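Local coordinates for protein NAD-dependent dehydrogenase (Rhizobium meliloti, PDB 4Z0P) that reduces glyoxylate and hydroxypyruvate with NADPH as the cofactor, as a member of the D-isomer specific 2-hydroxyacid dehydrogenase family, at residues Val53-Phe61 and Gly76-Pro87; Ala139-Gly147 and Phe190-Leu201. All coordinates share one frame; numbering follows the deposited sequence. Where two conformers were deposited one is given.

Interaction 1: residues Val53-Phe61 and Gly76-Pro87. With OXD (oxalic acid), chain C; NDP (NADPH dihydro-nicotinamide-adenine-dinucleotide phosphate), chain H.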
loop_
_atom_site.group_PDB
_atom_site.type_symbol
_atom_site.label_atom_id
_atom_site.label_comp_id
_atom_site.label_asym_id
_atom_site.label_seq_id
_atom_site.Cartn_x
_atom_site.Cartn_y
_atom_site.Cartn_z
ATOM N N VAL A 53 -14.573 7.482 26.726
ATOM C CA VAL A 53 -13.612 6.697 27.522
ATOM C C VAL A 53 -12.780 5.761 26.648
ATOM O O VAL A 53 -13.277 5.186 25.673
ATOM C CB VAL A 53 -14.304 5.918 28.654
ATOM C CG1 VAL A 53 -15.062 6.887 29.572
ATOM C CG2 VAL A 53 -15.211 4.796 28.133
ATOM N N TRP A 54 -11.515 5.596 27.031
ATOM C CA TRP A 54 -10.617 4.621 26.427
ATOM C C TRP A 54 -9.563 4.232 27.444
ATOM O O TRP A 54 -8.832 5.092 27.909
ATOM C CB TRP A 54 -9.933 5.191 25.192
ATOM C CG TRP A 54 -9.232 4.134 24.397
ATOM C CD1 TRP A 54 -7.885 3.953 24.229
ATOM C CD2 TRP A 54 -9.872 3.086 23.646
ATOM N NE1 TRP A 54 -7.651 2.856 23.397
ATOM C CE2 TRP A 54 -8.855 2.313 23.034
ATOM C CE3 TRP A 54 -11.209 2.736 23.432
ATOM C CZ2 TRP A 54 -9.145 1.196 22.233
ATOM C CZ3 TRP A 54 -11.487 1.624 22.633
ATOM C CH2 TRP A 54 -10.464 0.884 22.054
ATOM N N LYS A 55 -9.517 2.947 27.806
ATOM C CA LYS A 55 -8.573 2.424 28.797
ATOM C C LYS A 55 -8.679 3.165 30.124
ATOM O O LYS A 55 -7.667 3.500 30.758
ATOM C CB LYS A 55 -7.135 2.423 28.234
ATOM C CG LYS A 55 -6.954 1.436 27.120
ATOM C CD LYS A 55 -5.548 1.560 26.533
ATOM C CE LYS A 55 -5.135 0.295 25.829
ATOM N NZ LYS A 55 -3.816 0.511 25.179
ATOM N N SER A 56 -9.915 3.413 30.544
ATOM C CA SER A 56 -10.175 4.246 31.708
ATOM C C SER A 56 -9.870 3.488 33.024
ATOM O O SER A 56 -9.762 2.277 33.046
ATOM C CB SER A 56 -11.599 4.818 31.645
ATOM O OG SER A 56 -12.543 3.834 31.326
ATOM N N ALA A 57 -9.699 4.270 34.087
ATOM C CA ALA A 57 -9.290 3.722 35.382
ATOM C C ALA A 57 -10.424 2.880 35.981
ATOM O O ALA A 57 -11.603 3.198 35.750
ATOM C CB ALA A 57 -8.899 4.849 36.325
ATOM N N PRO A 58 -10.088 1.825 36.747
ATOM C CA PRO A 58 -11.120 0.936 37.284
ATOM C C PRO A 58 -12.213 1.616 38.110
ATOM O O PRO A 58 -13.334 1.113 38.142
ATOM C CB PRO A 58 -10.327 -0.054 38.161
ATOM C CG PRO A 58 -8.932 -0.008 37.643
ATOM C CD PRO A 58 -8.725 1.364 37.101
ATOM N N ASP A 59 -11.905 2.731 38.776
ATOM C CA ASP A 59 -12.913 3.443 39.584
ATOM C C ASP A 59 -13.814 4.460 38.845
ATOM O O ASP A 59 -14.632 5.115 39.470
ATOM C CB ASP A 59 -12.279 4.096 40.818
ATOM C CG ASP A 59 -11.434 5.335 40.503
ATOM O OD1 ASP A 59 -10.918 5.461 39.373
ATOM O OD2 ASP A 59 -11.260 6.160 41.426
ATOM N N LEU A 60 -13.656 4.598 37.527
ATOM C CA LEU A 60 -14.386 5.669 36.826
ATOM C C LEU A 60 -15.889 5.619 37.051
ATOM O O LEU A 60 -16.498 6.638 37.409
ATOM C CB LEU A 60 -14.111 5.707 35.335
ATOM C CG LEU A 60 -14.861 6.854 34.607
ATOM C CD1 LEU A 60 -14.683 8.253 35.233
ATOM C CD2 LEU A 60 -14.454 6.894 33.159
ATOM N N PHE A 61 -16.497 4.450 36.883
ATOM C CA PHE A 61 -17.957 4.402 37.014
ATOM C C PHE A 61 -18.455 4.513 38.460
ATOM O O PHE A 61 -19.599 4.883 38.673
ATOM C CB PHE A 61 -18.581 3.206 36.272
ATOM C CG PHE A 61 -18.334 3.253 34.799
ATOM C CD1 PHE A 61 -18.619 4.416 34.071
ATOM C CD2 PHE A 61 -17.781 2.169 34.132
ATOM C CE1 PHE A 61 -18.357 4.494 32.720
ATOM C CE2 PHE A 61 -17.523 2.248 32.770
ATOM C CZ PHE A 61 -17.807 3.404 32.068
ATOM N N GLY A 76 -13.786 -0.711 18.997
ATOM C CA GLY A 76 -13.856 -1.926 19.806
ATOM C C GLY A 76 -14.290 -1.574 21.214
ATOM O O GLY A 76 -13.973 -0.502 21.717
ATOM N N VAL A 77 -15.090 -2.449 21.818
ATOM C CA VAL A 77 -15.603 -2.186 23.153
ATOM C C VAL A 77 -15.287 -3.313 24.143
ATOM O O VAL A 77 -15.858 -3.318 25.253
ATOM C CB VAL A 77 -17.133 -1.904 23.160
ATOM C CG1 VAL A 77 -17.432 -0.543 22.542
ATOM C CG2 VAL A 77 -17.893 -3.043 22.474
ATOM N N ASP A 78 -14.441 -4.266 23.755
ATOM C CA ASP A 78 -14.168 -5.425 24.618
ATOM C C ASP A 78 -13.584 -5.033 25.978
ATOM O O ASP A 78 -13.911 -5.631 26.988
ATOM C CB ASP A 78 -13.293 -6.454 23.933
ATOM C CG ASP A 78 -11.989 -5.863 23.417
ATOM O OD1 ASP A 78 -12.043 -4.965 22.536
ATOM O OD2 ASP A 78 -10.927 -6.301 23.903
ATOM N N HIS A 79 -12.749 -4.005 26.031
ATOM C CA HIS A 79 -12.281 -3.496 27.320
ATOM C C HIS A 79 -13.315 -2.725 28.128
ATOM O O HIS A 79 -13.499 -2.993 29.317
ATOM C CB HIS A 79 -10.970 -2.695 27.158
ATOM C CG HIS A 79 -10.479 -2.125 28.442
ATOM N ND1 HIS A 79 -9.853 -2.895 29.402
ATOM C CD2 HIS A 79 -10.607 -0.889 28.972
ATOM C CE1 HIS A 79 -9.581 -2.140 30.449
ATOM N NE2 HIS A 79 -10.037 -0.923 30.219
ATOM N N VAL A 80 -14.054 -1.768 27.514
ATOM C CA VAL A 80 -14.993 -0.965 28.292
ATOM C C VAL A 80 -16.098 -1.838 28.887
ATOM O O VAL A 80 -16.574 -1.559 29.954
ATOM C CB VAL A 80 -15.607 0.251 27.514
ATOM C CG1 VAL A 80 -16.515 -0.166 26.414
ATOM C CG2 VAL A 80 -16.377 1.181 28.435
ATOM N N LEU A 81 -16.435 -2.921 28.171
ATOM C CA LEU A 81 -17.462 -3.849 28.702
ATOM C C LEU A 81 -17.051 -4.519 29.989
ATOM O O LEU A 81 -17.912 -4.976 30.726
ATOM C CB LEU A 81 -17.835 -4.919 27.660
ATOM C CG LEU A 81 -18.627 -4.394 26.450
ATOM C CD1 LEU A 81 -18.733 -5.489 25.402
ATOM C CD2 LEU A 81 -20.033 -3.956 26.856
ATOM N N THR A 82 -15.744 -4.556 30.265
ATOM C CA THR A 82 -15.234 -5.186 31.490
ATOM C C THR A 82 -15.080 -4.237 32.656
ATOM O O THR A 82 -14.797 -4.673 33.763
ATOM C CB THR A 82 -13.852 -5.840 31.271
ATOM O OG1 THR A 82 -12.832 -4.835 31.108
ATOM C CG2 THR A 82 -13.873 -6.773 30.057
ATOM N N LEU A 83 -15.259 -2.940 32.415
ATOM C CA LEU A 83 -15.023 -1.968 33.485
ATOM C C LEU A 83 -16.022 -2.110 34.597
ATOM O O LEU A 83 -17.252 -2.233 34.380
ATOM C CB LEU A 83 -14.968 -0.535 32.941
ATOM C CG LEU A 83 -13.801 -0.225 32.029
ATOM C CD1 LEU A 83 -14.100 1.058 31.283
ATOM C CD2 LEU A 83 -12.494 -0.137 32.802
ATOM N N PRO A 84 -15.530 -2.142 35.869
ATOM C CA PRO A 84 -16.438 -2.333 36.935
ATOM C C PRO A 84 -17.471 -1.192 37.015
ATOM O O PRO A 84 -17.142 -0.014 36.747
ATOM C CB PRO A 84 -15.553 -2.376 38.204
ATOM C CG PRO A 84 -14.160 -2.205 37.745
ATOM C CD PRO A 84 -14.148 -1.869 36.309
ATOM N N GLY A 85 -18.695 -1.593 37.270
ATOM C CA GLY A 85 -19.811 -0.693 37.395
ATOM C C GLY A 85 -20.282 -0.079 36.086
ATOM O O GLY A 85 -21.043 0.876 36.118
ATOM N N LEU A 86 -19.903 -0.643 34.941
ATOM C CA LEU A 86 -20.392 -0.121 33.644
ATOM C C LEU A 86 -21.907 0.010 33.717
ATOM O O LEU A 86 -22.607 -0.945 34.026
ATOM C CB LEU A 86 -19.957 -0.999 32.461
ATOM C CG LEU A 86 -20.460 -0.522 31.072
ATOM C CD1 LEU A 86 -19.680 0.644 30.531
ATOM C CD2 LEU A 86 -20.402 -1.679 30.087
ATOM N N PRO A 87 -22.430 1.232 33.492
ATOM C CA PRO A 87 -23.858 1.417 33.733
ATOM C C PRO A 87 -24.738 0.773 32.694
ATOM O O PRO A 87 -24.333 0.580 31.551
ATOM C CB PRO A 87 -24.025 2.952 33.740
ATOM C CG PRO A 87 -22.908 3.427 32.905
ATOM C CD PRO A 87 -21.761 2.522 33.250
HETATM C C1 OXD C . -10.298 0.690 18.377
HETATM C C2 OXD C . -8.880 0.460 18.627
HETATM O O3 OXD C . -10.678 1.741 17.799
HETATM O O4 OXD C . -8.123 1.427 18.803
HETATM O O5 OXD C . -11.105 -0.180 18.767
HETATM O O6 OXD C . -8.447 -0.700 18.669
HETATM P PA NDP H . -18.282 -4.243 13.097
HETATM O O1A NDP H . -19.169 -4.531 14.298
HETATM O O2A NDP H . -18.794 -3.283 12.077
HETATM O O5B NDP H . -18.019 -5.640 12.397
HETATM C C5B NDP H . -17.727 -6.832 13.095
HETATM C C4B NDP H . -17.791 -7.973 12.116
HETATM O O4B NDP H . -17.330 -9.136 12.799
HETATM C C3B NDP H . -19.199 -8.290 11.616
HETATM O O3B NDP H . -19.094 -8.684 10.252
HETATM C C2B NDP H . -19.614 -9.461 12.481
HETATM O O2B NDP H . -20.555 -10.338 11.892
HETATM C C1B NDP H . -18.288 -10.164 12.615
HETATM N N9A NDP H . -18.322 -11.090 13.759
HETATM C C8A NDP H . -18.405 -10.834 15.080
HETATM N N7A NDP H . -18.411 -11.914 15.828
HETATM C C5A NDP H . -18.326 -12.937 14.928
HETATM C C6A NDP H . -18.309 -14.340 15.067
HETATM N N6A NDP H . -18.354 -14.955 16.272
HETATM N N1A NDP H . -18.220 -15.101 13.941
HETATM C C2A NDP H . -18.173 -14.488 12.748
HETATM N N3A NDP H . -18.193 -13.176 12.496
HETATM C C4A NDP H . -18.260 -12.448 13.641
HETATM O O3 NDP H . -16.868 -3.805 13.744
HETATM P PN NDP H . -15.801 -2.873 12.952
HETATM O O1N NDP H . -15.595 -3.386 11.567
HETATM O O2N NDP H . -16.126 -1.435 13.150
HETATM O O5D NDP H . -14.543 -3.145 13.888
HETATM C C5D NDP H . -14.013 -4.453 13.971
HETATM C C4D NDP H . -12.974 -4.543 15.079
HETATM O O4D NDP H . -11.748 -3.937 14.666
HETATM C C3D NDP H . -13.291 -3.809 16.375
HETATM O O3D NDP H . -14.199 -4.578 17.190
HETATM C C2D NDP H . -11.950 -3.609 17.052
HETATM O O2D NDP H . -11.654 -4.714 17.925
HETATM C C1D NDP H . -10.992 -3.655 15.833
HETATM N N1N NDP H . -10.262 -2.401 15.637
HETATM C C2N NDP H . -8.877 -2.357 15.744
HETATM C C3N NDP H . -8.177 -1.204 15.547
HETATM C C7N NDP H . -6.679 -1.154 15.503
HETATM O O7N NDP H . -6.132 -0.037 15.595
HETATM N N7N NDP H . -5.983 -2.264 15.393
HETATM C C4N NDP H . -8.914 0.053 15.271
HETATM C C5N NDP H . -10.390 -0.083 15.194
HETATM C C6N NDP H . -10.999 -1.244 15.345
HETATM P P2B NDP H . -22.102 -9.919 11.741
HETATM O O1X NDP H . -22.093 -8.887 10.643
HETATM O O2X NDP H . -22.737 -11.234 11.323
HETATM O O3X NDP H . -22.545 -9.407 13.061
HETATM O O HOH W 1 -15.070 2.003 36.089
#
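F61 has CG anti to its own carbonyl carbon (chi1 -62°), which lays its ring among L83, P84, L86 and P87. W54 has CG opposite its backbone N (chi1 -168°). That turn brings the far end of the indole back to G76, although the CB of W54 points away from the loop. The F61 ring carries most of the apolar packing. P87 CD sits over one face, 3.8 Å from the centroid of the F61 ring and 12° off the ring normal, a CH-pi contact. L86 runs beside the ring, with its CD1 3.5 Å from F61 CE2. P84 O lies in the plane of the ring at the edge, near F61 CD2. One water ties the backbones together. It donates to P58 O and P84 O and accepts from F61 N at 2.9 Å. Nearer the cofactor, G76 O lies in the indole plane, 3.4 Å from W54 CZ3. G76 N donates to oxalate O5 at 2.7 Å, and W54 CH2 also touches that oxygen. The contact thus lines part of the oxalate pocket, with R235, H283 and A75 as further hydrogen-bonding partners of the ligand. V53 and V80 meet at their CG2 methyls. V53 belongs to strand 50-54 and pairs with strand 69-72. The loop 76-87 leaves that neighbour and leads to strand 91-92, where L91 packs against V80.

Interaction 2: residues Ala139-Gly147 and Phe190-Leu201. With NDP (NADPH dihydro-nicotinamide-adenine-dinucleotide phosphate), chain H.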
loop_
_atom_site.group_PDB
_atom_site.type_symbol
_atom_site.label_atom_id
_atom_site.label_comp_id
_atom_site.label_asym_id
_atom_site.label_seq_id
_atom_site.Cartn_x
_atom_site.Cartn_y
_atom_site.Cartn_z
ATOM N N ALA A 139 -3.815 -9.653 -8.573
ATOM C CA ALA A 139 -4.879 -10.555 -9.011
ATOM C C ALA A 139 -4.541 -12.047 -8.846
ATOM O O ALA A 139 -5.431 -12.892 -8.832
ATOM C CB ALA A 139 -5.283 -10.260 -10.456
ATOM N N ASP A 140 -3.266 -12.360 -8.691
ATOM C CA ASP A 140 -2.787 -13.734 -8.423
ATOM C C ASP A 140 -2.965 -14.172 -6.964
ATOM O O ASP A 140 -2.734 -15.342 -6.652
ATOM C CB ASP A 140 -1.296 -13.851 -8.763
ATOM C CG ASP A 140 -0.993 -13.602 -10.237
ATOM O OD1 ASP A 140 -1.823 -13.977 -11.103
ATOM O OD2 ASP A 140 0.107 -13.046 -10.535
ATOM N N VAL A 141 -3.345 -13.243 -6.086
ATOM C CA VAL A 141 -3.476 -13.472 -4.632
ATOM C C VAL A 141 -4.925 -13.273 -4.219
ATOM O O VAL A 141 -5.563 -12.275 -4.578
ATOM C CB VAL A 141 -2.577 -12.506 -3.852
ATOM C CG1 VAL A 141 -2.848 -12.532 -2.325
ATOM C CG2 VAL A 141 -1.120 -12.835 -4.153
ATOM N N THR A 142 -5.430 -14.224 -3.440
ATOM C CA THR A 142 -6.743 -14.079 -2.817
ATOM C C THR A 142 -6.559 -13.618 -1.378
ATOM O O THR A 142 -5.915 -14.308 -0.562
ATOM C CB THR A 142 -7.548 -15.388 -2.866
ATOM O OG1 THR A 142 -7.827 -15.709 -4.242
ATOM C CG2 THR A 142 -8.864 -15.210 -2.141
ATOM N N VAL A 143 -7.092 -12.442 -1.088
ATOM C CA VAL A 143 -7.147 -11.917 0.288
ATOM C C VAL A 143 -8.492 -12.311 0.860
ATOM O O VAL A 143 -9.544 -12.033 0.260
ATOM C CB VAL A 143 -6.988 -10.391 0.348
ATOM C CG1 VAL A 143 -7.015 -9.904 1.798
ATOM C CG2 VAL A 143 -5.698 -9.949 -0.349
ATOM N N GLY A 144 -8.461 -12.958 2.010
ATOM C CA GLY A 144 -9.680 -13.385 2.678
ATOM C C GLY A 144 -9.802 -12.612 3.972
ATOM O O GLY A 144 -8.903 -12.686 4.798
ATOM N N ILE A 145 -10.906 -11.890 4.152
ATOM C CA ILE A 145 -11.095 -11.056 5.332
ATOM C C ILE A 145 -12.125 -11.680 6.246
ATOM O O ILE A 145 -13.254 -11.941 5.817
ATOM C CB ILE A 145 -11.543 -9.633 4.950
ATOM C CG1 ILE A 145 -10.474 -8.971 4.065
ATOM C CG2 ILE A 145 -11.772 -8.805 6.213
ATOM C CD1 ILE A 145 -10.971 -7.749 3.346
ATOM N N MET A 146 -11.710 -11.970 7.490
ATOM C CA MET A 146 -12.620 -12.421 8.541
ATOM C C MET A 146 -13.095 -11.193 9.326
ATOM O O MET A 146 -12.299 -10.520 9.990
ATOM C CB MET A 146 -11.968 -13.453 9.440
ATOM C CG MET A 146 -11.789 -14.792 8.746
ATOM S SD MET A 146 -10.844 -16.042 9.611
ATOM C CE MET A 146 -11.889 -16.381 10.994
ATOM N N GLY A 147 -14.409 -10.940 9.244
ATOM C CA GLY A 147 -15.052 -9.735 9.778
ATOM C C GLY A 147 -15.450 -8.823 8.644
ATOM O O GLY A 147 -14.591 -8.196 8.033
ATOM N N PHE A 190 -13.892 -20.977 2.699
ATOM C CA PHE A 190 -13.247 -19.666 2.676
ATOM C C PHE A 190 -11.744 -19.753 2.964
ATOM O O PHE A 190 -10.945 -19.215 2.204
ATOM C CB PHE A 190 -13.991 -18.709 3.629
ATOM C CG PHE A 190 -13.190 -17.521 4.091
ATOM C CD1 PHE A 190 -12.398 -17.612 5.218
ATOM C CD2 PHE A 190 -13.287 -16.290 3.451
ATOM C CE1 PHE A 190 -11.660 -16.514 5.653
ATOM C CE2 PHE A 190 -12.570 -15.187 3.907
ATOM C CZ PHE A 190 -11.750 -15.304 5.004
ATOM N N LEU A 191 -11.359 -20.453 4.025
ATOM C CA LEU A 191 -9.933 -20.582 4.382
ATOM C C LEU A 191 -9.136 -21.252 3.274
ATOM O O LEU A 191 -8.043 -20.797 2.937
ATOM C CB LEU A 191 -9.770 -21.373 5.681
ATOM C CG LEU A 191 -10.314 -20.701 6.938
ATOM C CD1 LEU A 191 -10.359 -21.699 8.086
ATOM C CD2 LEU A 191 -9.485 -19.478 7.334
ATOM N N GLY A 192 -9.687 -22.315 2.682
ATOM C CA GLY A 192 -8.983 -23.060 1.652
ATOM C C GLY A 192 -8.694 -22.277 0.384
ATOM O O GLY A 192 -7.807 -22.649 -0.378
ATOM N N ARG A 193 -9.425 -21.184 0.166
ATOM C CA ARG A 193 -9.189 -20.269 -0.954
ATOM C C ARG A 193 -8.267 -19.093 -0.617
ATOM O O ARG A 193 -7.844 -18.382 -1.526
ATOM C CB ARG A 193 -10.506 -19.658 -1.412
ATOM C CG ARG A 193 -11.450 -20.638 -2.059
ATOM C CD ARG A 193 -12.702 -19.905 -2.507
ATOM N NE ARG A 193 -12.416 -18.919 -3.545
ATOM C CZ ARG A 193 -13.295 -18.045 -4.035
ATOM N NH1 ARG A 193 -14.536 -17.984 -3.568
ATOM N NH2 ARG A 193 -12.932 -17.210 -4.994
ATOM N N THR A 194 -7.941 -18.899 0.660
ATOM C CA THR A 194 -7.310 -17.681 1.113
ATOM C C THR A 194 -5.797 -17.808 1.146
ATOM O O THR A 194 -5.273 -18.689 1.794
ATOM C CB THR A 194 -7.844 -17.281 2.501
ATOM O OG1 THR A 194 -9.228 -16.949 2.357
ATOM C CG2 THR A 194 -7.080 -16.074 3.052
ATOM N N ASP A 195 -5.115 -16.894 0.457
ATOM C CA ASP A 195 -3.656 -16.767 0.524
ATOM C C ASP A 195 -3.184 -15.807 1.607
ATOM O O ASP A 195 -2.216 -16.090 2.310
ATOM C CB ASP A 195 -3.093 -16.279 -0.825
ATOM C CG ASP A 195 -3.473 -17.173 -1.998
ATOM O OD1 ASP A 195 -3.267 -18.410 -1.892
ATOM O OD2 ASP A 195 -3.982 -16.647 -3.050
ATOM N N PHE A 196 -3.803 -14.634 1.680
ATOM C CA PHE A 196 -3.527 -13.642 2.726
ATOM C C PHE A 196 -4.781 -13.532 3.580
ATOM O O PHE A 196 -5.802 -13.034 3.112
ATOM C CB PHE A 196 -3.254 -12.236 2.161
ATOM C CG PHE A 196 -1.969 -12.057 1.368
ATOM C CD1 PHE A 196 -1.076 -13.091 1.096
ATOM C CD2 PHE A 196 -1.686 -10.791 0.848
ATOM C CE1 PHE A 196 0.084 -12.851 0.353
ATOM C CE2 PHE A 196 -0.539 -10.558 0.092
ATOM C CZ PHE A 196 0.338 -11.588 -0.156
ATOM N N LEU A 197 -4.685 -13.961 4.842
ATOM C CA LEU A 197 -5.797 -13.876 5.780
ATOM C C LEU A 197 -5.713 -12.582 6.555
ATOM O O LEU A 197 -4.695 -12.327 7.197
ATOM C CB LEU A 197 -5.750 -15.052 6.757
ATOM C CG LEU A 197 -6.874 -15.078 7.809
ATOM C CD1 LEU A 197 -8.226 -15.221 7.154
ATOM C CD2 LEU A 197 -6.659 -16.211 8.789
ATOM N N VAL A 198 -6.789 -11.798 6.536
ATOM C CA VAL A 198 -6.877 -10.531 7.263
ATOM C C VAL A 198 -7.948 -10.648 8.333
ATOM O O VAL A 198 -9.114 -10.920 8.026
ATOM C CB VAL A 198 -7.246 -9.362 6.341
ATOM C CG1 VAL A 198 -7.462 -8.063 7.123
ATOM C CG2 VAL A 198 -6.127 -9.137 5.319
ATOM N N GLY A 199 -7.555 -10.422 9.581
ATOM C CA GLY A 199 -8.480 -10.399 10.703
ATOM C C GLY A 199 -8.951 -8.980 11.051
ATOM O O GLY A 199 -8.152 -8.130 11.439
ATOM N N LEU A 200 -10.252 -8.762 10.930
ATOM C CA LEU A 200 -10.933 -7.532 11.345
ATOM C C LEU A 200 -12.194 -7.867 12.148
ATOM O O LEU A 200 -13.253 -7.297 11.936
ATOM C CB LEU A 200 -11.263 -6.680 10.142
ATOM C CG LEU A 200 -10.028 -5.980 9.549
ATOM C CD1 LEU A 200 -10.364 -5.380 8.188
ATOM C CD2 LEU A 200 -9.480 -4.924 10.480
ATOM N N LEU A 201 -12.033 -8.798 13.073
ATOM C CA LEU A 201 -13.097 -9.220 13.995
ATOM C C LEU A 201 -12.952 -8.484 15.327
ATOM O O LEU A 201 -11.841 -8.182 15.758
ATOM C CB LEU A 201 -12.983 -10.713 14.296
ATOM C CG LEU A 201 -13.326 -11.719 13.188
ATOM C CD1 LEU A 201 -12.842 -13.105 13.565
ATOM C CD2 LEU A 201 -14.820 -11.702 12.901
HETATM P PA NDP H . -18.282 -4.243 13.097
HETATM O O1A NDP H . -19.169 -4.531 14.298
HETATM O O2A NDP H . -18.794 -3.283 12.077
HETATM O O5B NDP H . -18.019 -5.640 12.397
HETATM C C5B NDP H . -17.727 -6.832 13.095
HETATM C C4B NDP H . -17.791 -7.973 12.116
HETATM O O4B NDP H . -17.330 -9.136 12.799
HETATM C C3B NDP H . -19.199 -8.290 11.616
HETATM O O3B NDP H . -19.094 -8.684 10.252
HETATM C C2B NDP H . -19.614 -9.461 12.481
HETATM O O2B NDP H . -20.555 -10.338 11.892
HETATM C C1B NDP H . -18.288 -10.164 12.615
HETATM N N9A NDP H . -18.322 -11.090 13.759
HETATM C C8A NDP H . -18.405 -10.834 15.080
HETATM N N7A NDP H . -18.411 -11.914 15.828
HETATM C C5A NDP H . -18.326 -12.937 14.928
HETATM C C6A NDP H . -18.309 -14.340 15.067
HETATM N N6A NDP H . -18.354 -14.955 16.272
HETATM N N1A NDP H . -18.220 -15.101 13.941
HETATM C C2A NDP H . -18.173 -14.488 12.748
HETATM N N3A NDP H . -18.193 -13.176 12.496
HETATM C C4A NDP H . -18.260 -12.448 13.641
HETATM O O3 NDP H . -16.868 -3.805 13.744
HETATM P PN NDP H . -15.801 -2.873 12.952
HETATM O O1N NDP H . -15.595 -3.386 11.567
HETATM O O2N NDP H . -16.126 -1.435 13.150
HETATM O O5D NDP H . -14.543 -3.145 13.888
HETATM C C5D NDP H . -14.013 -4.453 13.971
HETATM C C4D NDP H . -12.974 -4.543 15.079
HETATM O O4D NDP H . -11.748 -3.937 14.666
HETATM C C3D NDP H . -13.291 -3.809 16.375
HETATM O O3D NDP H . -14.199 -4.578 17.190
HETATM C C2D NDP H . -11.950 -3.609 17.052
HETATM O O2D NDP H . -11.654 -4.714 17.925
HETATM C C1D NDP H . -10.992 -3.655 15.833
HETATM N N1N NDP H . -10.262 -2.401 15.637
HETATM C C2N NDP H . -8.877 -2.357 15.744
HETATM C C3N NDP H . -8.177 -1.204 15.547
HETATM C C7N NDP H . -6.679 -1.154 15.503
HETATM O O7N NDP H . -6.132 -0.037 15.595
HETATM N N7N NDP H . -5.983 -2.264 15.393
HETATM C C4N NDP H . -8.914 0.053 15.271
HETATM C C5N NDP H . -10.390 -0.083 15.194
HETATM C C6N NDP H . -10.999 -1.244 15.345
HETATM P P2B NDP H . -22.102 -9.919 11.741
HETATM O O1X NDP H . -22.093 -8.887 10.643
HETATM O O2X NDP H . -22.737 -11.234 11.323
HETATM O O3X NDP H . -22.545 -9.407 13.061
HETATM O O HOH W 2 -4.306 -17.432 -5.501
HETATM O O HOH W 3 -9.965 -17.220 -5.009
#
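V143 to M146 pair with F196 to G199 as parallel strands of a Rossmann-type nucleotide-binding fold. Backbone hydrogen bonds come first. G144 lies at the middle: its N donates to F196 O and its O accepts from V198 N, both at 2.9 Å. M146 N and O continue the pattern with V198 O and L200 N. At the start, T142 O accepts from both F196 N and D195 N. D195 adds a side-chain bond. Its OD2 takes T142 N at 2.8 Å on the anti side, nearly straight at 177°, and also accepts from a water shared with D140 O.

Apolar contacts lie on both faces. On one, V141 CG1 stands over the centre of the F196 ring, 3.6 Å from its centroid, a CH-pi contact. V143 CG1 meets V198 CG2 farther along. On the other, F190 from helix 187-193 packs its ring against G144 and M146. M146 bends at chi3 (66°), and its SD forms an oblique Met-aromatic contact with F190 and touches L197 CD1. T194 OG1 sits over the F190 ring and donates to F190 O at 2.8 Å. A valine here would probably leave F190 O with R193 N alone of its two donors, and the F190 ring without the hydroxyl over its face. At G144 a CB would clash with T194 and F190.

Cofactor contacts close the far end. L201 CD2 lies 3.6 Å from NADPH O4B.

Along the chain, both segments of interaction 1 precede those of interaction 2. Their centres are 32 Å apart, one to each side of the middle of the chain, and their nearest atoms are about 8 Å apart. Interaction 1 lies at the parallel sheet of strands 50-54, 69-72 and 91-92, mostly in its loops. Interaction 2 joins two central neighbours, 142-146 and 196-199, of the other parallel sheet. NADPH is common to both. G76 approaches its nicotinamide-side ribose and binds the oxalate, while G147 and L201 lie against its adenosine-side ribose. The two contacts meet the cofactor through loops that follow strands of two different sheets, consistent with a cleft that brings substrate and nicotinamide together.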